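Local coordinates for T-lymphoma invasion and metastasis-inducing protein 1 (Homo sapiens, PDB 4K2P) that probably binds phosphoinositides and protein partners such as Par-3 through its PH, coiled-coil and Ex domain, as a signalling protein linked to tight junctions, at residues F188-F193 / K211-F216; V71-V76 / L192-C197. The protein carries 5 engineered substitutions. All coordinates share one frame; numbering follows the deposited sequence.

Contact 1. Residues F188-F193 / K211-F216; sequences FQMDLF and KRLLAF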
loop_
_atom_site.group_PDB
_atom_site.type_symbol
_atom_site.label_atom_id
_atom_site.label_comp_id
_atom_site.label_asym_id
_atom_site.label_seq_id
_atom_site.Cartn_x
_atom_site.Cartn_y
_atom_site.Cartn_z
ATOM N N PHE A 188 4.674 0.892 -11.203
ATOM C CA PHE A 188 6.033 0.443 -10.948
ATOM C C PHE A 188 6.625 1.165 -9.740
ATOM O O PHE A 188 7.323 0.552 -8.934
ATOM C CB PHE A 188 6.942 0.675 -12.161
ATOM C CG PHE A 188 6.670 -0.229 -13.338
ATOM C CD1 PHE A 188 6.101 -1.481 -13.176
ATOM C CD2 PHE A 188 7.014 0.175 -14.616
ATOM C CE1 PHE A 188 5.866 -2.303 -14.271
ATOM C CE2 PHE A 188 6.776 -0.643 -15.708
ATOM C CZ PHE A 188 6.207 -1.885 -15.529
ATOM N N GLN A 189 6.358 2.464 -9.629
ATOM C CA GLN A 189 6.917 3.279 -8.556
ATOM C C GLN A 189 6.279 2.920 -7.228
ATOM O O GLN A 189 6.915 3.002 -6.183
ATOM C CB GLN A 189 6.725 4.766 -8.830
ATOM C CG GLN A 189 7.541 5.299 -9.991
ATOM C CD GLN A 189 9.011 5.417 -9.669
ATOM O OE1 GLN A 189 9.450 5.086 -8.573
ATOM N NE2 GLN A 189 9.780 5.887 -10.629
ATOM N N MET A 190 5.003 2.571 -7.285
ATOM C CA MET A 190 4.276 2.120 -6.122
ATOM C C MET A 190 4.847 0.770 -5.655
ATOM O O MET A 190 5.060 0.563 -4.464
ATOM C CB MET A 190 2.784 2.004 -6.445
ATOM C CG MET A 190 1.907 1.657 -5.269
ATOM S SD MET A 190 1.959 2.885 -3.950
ATOM C CE MET A 190 1.315 4.334 -4.801
ATOM N N ASP A 191 5.112 -0.134 -6.594
ATOM C CA ASP A 191 5.648 -1.453 -6.253
ATOM C C ASP A 191 7.056 -1.334 -5.681
ATOM O O ASP A 191 7.413 -2.018 -4.728
ATOM C CB ASP A 191 5.648 -2.374 -7.473
ATOM C CG ASP A 191 4.261 -2.898 -7.813
ATOM O OD1 ASP A 191 3.411 -3.006 -6.910
ATOM O OD2 ASP A 191 4.015 -3.203 -8.992
ATOM N N LEU A 192 7.838 -0.432 -6.256
ATOM C CA LEU A 192 9.207 -0.189 -5.823
ATOM C C LEU A 192 9.247 0.371 -4.401
ATOM O O LEU A 192 10.083 -0.021 -3.591
ATOM C CB LEU A 192 9.887 0.776 -6.793
ATOM C CG LEU A 192 11.326 1.187 -6.485
ATOM C CD1 LEU A 192 12.217 -0.020 -6.336
ATOM C CD2 LEU A 192 11.841 2.106 -7.575
ATOM N N PHE A 193 8.349 1.303 -4.116
ATOM C CA PHE A 193 8.237 1.907 -2.790
ATOM C C PHE A 193 7.861 0.825 -1.785
ATOM O O PHE A 193 8.402 0.760 -0.683
ATOM C CB PHE A 193 7.197 3.035 -2.820
ATOM C CG PHE A 193 6.945 3.697 -1.490
ATOM C CD1 PHE A 193 5.957 3.227 -0.643
ATOM C CD2 PHE A 193 7.658 4.818 -1.117
ATOM C CE1 PHE A 193 5.712 3.840 0.567
ATOM C CE2 PHE A 193 7.417 5.441 0.088
ATOM C CZ PHE A 193 6.440 4.954 0.933
ATOM N N LYS A 211 7.021 11.659 0.282
ATOM C CA LYS A 211 6.869 12.803 -0.617
ATOM C C LYS A 211 7.413 12.513 -2.015
ATOM O O LYS A 211 6.845 12.963 -3.010
ATOM C CB LYS A 211 7.549 14.044 -0.038
ATOM C CG LYS A 211 6.767 14.714 1.084
ATOM C CD LYS A 211 5.446 15.252 0.549
ATOM C CE LYS A 211 5.027 16.553 1.207
ATOM N NZ LYS A 211 4.772 16.446 2.670
ATOM N N ARG A 212 8.503 11.759 -2.093
ATOM C CA ARG A 212 9.053 11.380 -3.388
ATOM C C ARG A 212 8.084 10.522 -4.182
ATOM O O ARG A 212 7.998 10.652 -5.397
ATOM C CB ARG A 212 10.367 10.621 -3.229
ATOM C CG ARG A 212 11.584 11.490 -3.043
ATOM C CD ARG A 212 12.838 10.650 -3.175
ATOM N NE ARG A 212 14.049 11.405 -2.866
ATOM C CZ ARG A 212 14.711 12.143 -3.754
ATOM N NH1 ARG A 212 14.277 12.236 -5.006
ATOM N NH2 ARG A 212 15.807 12.793 -3.392
ATOM N N LEU A 213 7.355 9.640 -3.505
ATOM C CA LEU A 213 6.417 8.774 -4.205
ATOM C C LEU A 213 5.255 9.582 -4.751
ATOM O O LEU A 213 4.836 9.376 -5.892
ATOM C CB LEU A 213 5.886 7.664 -3.298
ATOM C CG LEU A 213 4.821 6.754 -3.920
ATOM C CD1 LEU A 213 5.383 5.973 -5.108
ATOM C CD2 LEU A 213 4.246 5.803 -2.888
ATOM N N LEU A 214 4.720 10.481 -3.935
ATOM C CA LEU A 214 3.534 11.233 -4.339
ATOM C C LEU A 214 3.768 12.073 -5.585
ATOM O O LEU A 214 2.838 12.328 -6.347
ATOM C CB LEU A 214 3.052 12.129 -3.203
ATOM C CG LEU A 214 2.165 11.399 -2.203
ATOM C CD1 LEU A 214 1.992 12.230 -0.955
ATOM C CD2 LEU A 214 0.809 11.073 -2.832
ATOM N N ALA A 215 5.005 12.506 -5.790
ATOM C CA ALA A 215 5.337 13.306 -6.962
ATOM C C ALA A 215 5.122 12.525 -8.266
ATOM O O ALA A 215 5.019 13.115 -9.328
ATOM C CB ALA A 215 6.776 13.796 -6.870
ATOM N N PHE A 216 5.047 11.200 -8.182
ATOM C CA PHE A 216 4.825 10.361 -9.359
ATOM C C PHE A 216 3.351 10.181 -9.697
ATOM O O PHE A 216 3.019 9.603 -10.725
ATOM C CB PHE A 216 5.462 8.977 -9.163
ATOM C CG PHE A 216 6.954 8.993 -9.233
ATOM C CD1 PHE A 216 7.591 9.259 -10.430
ATOM C CD2 PHE A 216 7.720 8.757 -8.106
ATOM C CE1 PHE A 216 8.962 9.290 -10.504
ATOM C CE2 PHE A 216 9.093 8.787 -8.167
ATOM C CZ PHE A 216 9.719 9.052 -9.374
#

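Contact 2. Residues V71-V76 / L192-C197; sequences VENSIV and LFRFRC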
loop_
_atom_site.group_PDB
_atom_site.type_symbol
_atom_site.label_atom_id
_atom_site.label_comp_id
_atom_site.label_asym_id
_atom_site.label_seq_id
_atom_site.Cartn_x
_atom_site.Cartn_y
_atom_site.Cartn_z
ATOM N N VAL A 71 -3.722 -9.079 4.207
ATOM C CA VAL A 71 -2.783 -7.966 4.082
ATOM C C VAL A 71 -1.558 -8.290 3.235
ATOM O O VAL A 71 -0.570 -7.559 3.293
ATOM C CB VAL A 71 -2.295 -7.482 5.473
ATOM C CG1 VAL A 71 -3.484 -7.084 6.332
ATOM C CG2 VAL A 71 -1.470 -8.537 6.172
ATOM N N GLU A 72 -1.621 -9.356 2.439
ATOM C CA GLU A 72 -0.553 -9.634 1.478
ATOM C C GLU A 72 -0.398 -8.423 0.569
ATOM O O GLU A 72 -1.387 -7.829 0.163
ATOM C CB GLU A 72 -0.844 -10.885 0.634
ATOM C CG GLU A 72 -0.214 -12.165 1.167
ATOM C CD GLU A 72 -0.416 -13.381 0.260
ATOM O OE1 GLU A 72 -0.396 -13.241 -0.981
ATOM O OE2 GLU A 72 -0.596 -14.491 0.803
ATOM N N ASN A 73 0.842 -8.037 0.304
ATOM C CA ASN A 73 1.158 -6.952 -0.630
ATOM C C ASN A 73 0.547 -5.614 -0.207
ATOM O O ASN A 73 0.148 -4.805 -1.040
ATOM C CB ASN A 73 0.713 -7.321 -2.052
ATOM C CG ASN A 73 1.511 -8.479 -2.626
ATOM O OD1 ASN A 73 2.738 -8.508 -2.537
ATOM N ND2 ASN A 73 0.819 -9.437 -3.218
ATOM N N SER A 74 0.511 -5.383 1.101
ATOM C CA SER A 74 0.031 -4.129 1.667
ATOM C C SER A 74 1.159 -3.119 1.876
ATOM O O SER A 74 2.339 -3.447 1.776
ATOM C CB SER A 74 -0.663 -4.384 3.003
ATOM O OG SER A 74 -1.866 -5.097 2.819
ATOM N N ILE A 75 0.776 -1.880 2.153
ATOM C CA ILE A 75 1.697 -0.870 2.641
ATOM C C ILE A 75 1.138 -0.338 3.953
ATOM O O ILE A 75 -0.060 -0.151 4.094
ATOM C CB ILE A 75 1.882 0.295 1.637
ATOM C CG1 ILE A 75 2.592 -0.187 0.369
ATOM C CG2 ILE A 75 2.691 1.428 2.267
ATOM C CD1 ILE A 75 2.571 0.828 -0.787
ATOM N N VAL A 76 2.017 -0.065 4.904
ATOM C CA VAL A 76 1.625 0.539 6.157
ATOM C C VAL A 76 2.454 1.810 6.281
ATOM O O VAL A 76 3.651 1.801 5.998
ATOM C CB VAL A 76 1.848 -0.384 7.373
ATOM C CG1 VAL A 76 1.174 0.197 8.604
ATOM C CG2 VAL A 76 1.310 -1.781 7.100
ATOM N N LEU A 192 7.838 -0.432 -6.256
ATOM C CA LEU A 192 9.207 -0.189 -5.823
ATOM C C LEU A 192 9.247 0.371 -4.401
ATOM O O LEU A 192 10.083 -0.021 -3.591
ATOM C CB LEU A 192 9.887 0.776 -6.793
ATOM C CG LEU A 192 11.326 1.187 -6.485
ATOM C CD1 LEU A 192 12.217 -0.020 -6.336
ATOM C CD2 LEU A 192 11.841 2.106 -7.575
ATOM N N PHE A 193 8.349 1.303 -4.116
ATOM C CA PHE A 193 8.237 1.907 -2.790
ATOM C C PHE A 193 7.861 0.825 -1.785
ATOM O O PHE A 193 8.402 0.760 -0.683
ATOM C CB PHE A 193 7.197 3.035 -2.820
ATOM C CG PHE A 193 6.945 3.697 -1.490
ATOM C CD1 PHE A 193 5.957 3.227 -0.643
ATOM C CD2 PHE A 193 7.658 4.818 -1.117
ATOM C CE1 PHE A 193 5.712 3.840 0.567
ATOM C CE2 PHE A 193 7.417 5.441 0.088
ATOM C CZ PHE A 193 6.440 4.954 0.933
ATOM N N ARG A 194 6.946 -0.042 -2.200
ATOM C CA ARG A 194 6.445 -1.109 -1.356
ATOM C C ARG A 194 7.552 -2.105 -1.012
ATOM O O ARG A 194 7.709 -2.488 0.148
ATOM C CB ARG A 194 5.279 -1.814 -2.043
ATOM C CG ARG A 194 4.652 -2.913 -1.211
ATOM C CD ARG A 194 3.243 -3.233 -1.670
ATOM N NE ARG A 194 3.192 -3.691 -3.059
ATOM C CZ ARG A 194 3.491 -4.923 -3.460
ATOM N NH1 ARG A 194 3.903 -5.829 -2.588
ATOM N NH2 ARG A 194 3.404 -5.245 -4.745
ATOM N N PHE A 195 8.325 -2.519 -2.009
ATOM C CA PHE A 195 9.401 -3.467 -1.764
ATOM C C PHE A 195 10.475 -2.817 -0.915
ATOM O O PHE A 195 11.107 -3.481 -0.102
ATOM C CB PHE A 195 9.988 -4.003 -3.072
ATOM C CG PHE A 195 9.137 -5.055 -3.723
ATOM C CD1 PHE A 195 8.984 -6.293 -3.131
ATOM C CD2 PHE A 195 8.491 -4.813 -4.919
ATOM C CE1 PHE A 195 8.201 -7.270 -3.718
ATOM C CE2 PHE A 195 7.704 -5.792 -5.510
ATOM C CZ PHE A 195 7.561 -7.018 -4.905
ATOM N N ARG A 196 10.669 -1.514 -1.082
ATOM C CA ARG A 196 11.639 -0.799 -0.265
ATOM C C ARG A 196 11.163 -0.691 1.181
ATOM O O ARG A 196 11.970 -0.613 2.106
ATOM C CB ARG A 196 11.911 0.584 -0.842
ATOM C CG ARG A 196 12.885 0.561 -1.996
ATOM C CD ARG A 196 13.085 1.933 -2.598
ATOM N NE ARG A 196 14.089 1.888 -3.656
ATOM C CZ ARG A 196 14.163 2.741 -4.672
ATOM N NH1 ARG A 196 13.271 3.716 -4.798
ATOM N NH2 ARG A 196 15.129 2.609 -5.569
ATOM N N CYS A 197 9.854 -0.681 1.375
ATOM C CA CYS A 197 9.308 -0.701 2.719
ATOM C C CYS A 197 9.598 -2.049 3.366
ATOM O O CYS A 197 10.005 -2.117 4.529
ATOM C CB CYS A 197 7.804 -0.438 2.708
ATOM S SG CYS A 197 7.343 1.285 2.506
#

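Contact 1. Residues F188-F193 / K211-F216
Leu-213 meets Gln-189, Met-190 and Phe-193 in a largely apolar helix-to-helix contact within the CC-Ex domain, where the short helix 210-214 lies against one face of the long helix 168-203. No hydrogen bond links the two segments, and their backbones come nearest at the CA atoms of Gln-189 and Leu-213, 7.0 Å apart. The isobutyl group of Leu-213 is the wedge. Its CG stands anti to the backbone N (chi1 176°), beside the carbonyl carbon, and the two methyls part company beyond it. CD1 rests against the backbone of helix 168-203, 3.5 Å from Gln-189 O, an oxygen already taken by the helical bond from Phe-193 N. CD2 lies over a face of the Phe-193 ring, 3.9 Å from the ring centroid and displaced toward the rim, in a CH-pi contact. The same methyl meets the end of Met-190, whose CE comes to 3.8 Å from Leu-213 CD2. The side chains of Met-190 and Phe-193 and the backbone of Gln-189 thus close round one leucine. At the more exposed margin, the amide of Gln-189 is stacked flat on the Phe-216 ring, the planes only 11° apart. CD of Gln-189 sits 3.6 Å above the centre of the Phe-216 ring, NE2 reaches over CZ and CE1, and CG makes a CH-pi contact with the same face. The bend of Gln-189 at chi2 (-73°) swings CD into this position. Beyond the two segments, helix 233-241 touches Met-190 through Phe-236 and His-237, while its Val-233 touches Phe-193 and Leu-213; Ile-148 of helix 133-161 packs on Gln-189, and strand 75-78 meets Met-190 through Ile-75 and Phe-193 through Gln-77.

Contact 2. Residues V71-V76 / L192-C197
Arg-194 runs from helix 168-203 across Ile-75 to Asn-73, its aliphatic part on the isoleucine and its guanidinium beside the asparagine. CB of Arg-194 is 4.0 Å from Ile-75 CD1 and about as far from CG1. CG, set anti to the backbone N (chi1 -178°), continues over Ile-75 CG1 and also approaches the carbonyl oxygen of Ser-74. CD lies 3.7 Å from Ile-75 CG1 and close to two backbone oxygens, those of Asn-73 and Ser-74. There the chain bends at chi3 (60°), which turns NE out of the run of the preceding carbons; Arg-194 NE lies 3.8 Å from Asn-73 O. Here the helix of the CC-Ex domain meets the PH domain: residues 71-74 form a type II beta turn leading into strand 75-78, and Ser-74 OG braces the turn by a 2.8 Å hydrogen bond to Val-71 O. CZ stands next to Asn-73 CB, which lies over one face of the guanidinium, offset toward the rim. NH1 gives Asn-73 OD1 a weak hydrogen bond, 2.9 Å long but bent to 122° at the hydrogen, the amide and guanidinium planes being steeply inclined to each other. NH1 also hydrogen-bonds Tyr-198 OH, NH2 forms a salt bridge with Asp-191 OD1, and together these bonds are likely to hold the guanidinium against rotation. An alanine in place of Arg-194 would probably leave Asp-191 without its ionic mate and Asn-73 OD1 without this donor, and open a gap beside Ile-75 CG1. The hydroxyl of Tyr-198 also hydrogen-bonds Ser-74 O, tying the turn to the helix a second time. Farther along the isoleucine, CD1 touches the edge of the Phe-193 ring at CD1, 4.2 Å away.

How the contacts relate
Both contacts are mostly buried and both use helix 168-203, sharing Phe-193, whose ring is used by its face in contact 1 and by its edge in contact 2. Contact 1 joins helix to helix within the CC-Ex domain and is chiefly apolar, opening toward the surface at Phe-216. The centre of contact 2 lies about 5 Å from the centre of the chain, that of contact 1 about 11 Å. Contact 2 joins the same helix to a turn and strand of the PH domain, with a charged group among its buried side chains. The two meet directly where Met-190 SD packs 3.8 Å from Ile-75 CD1.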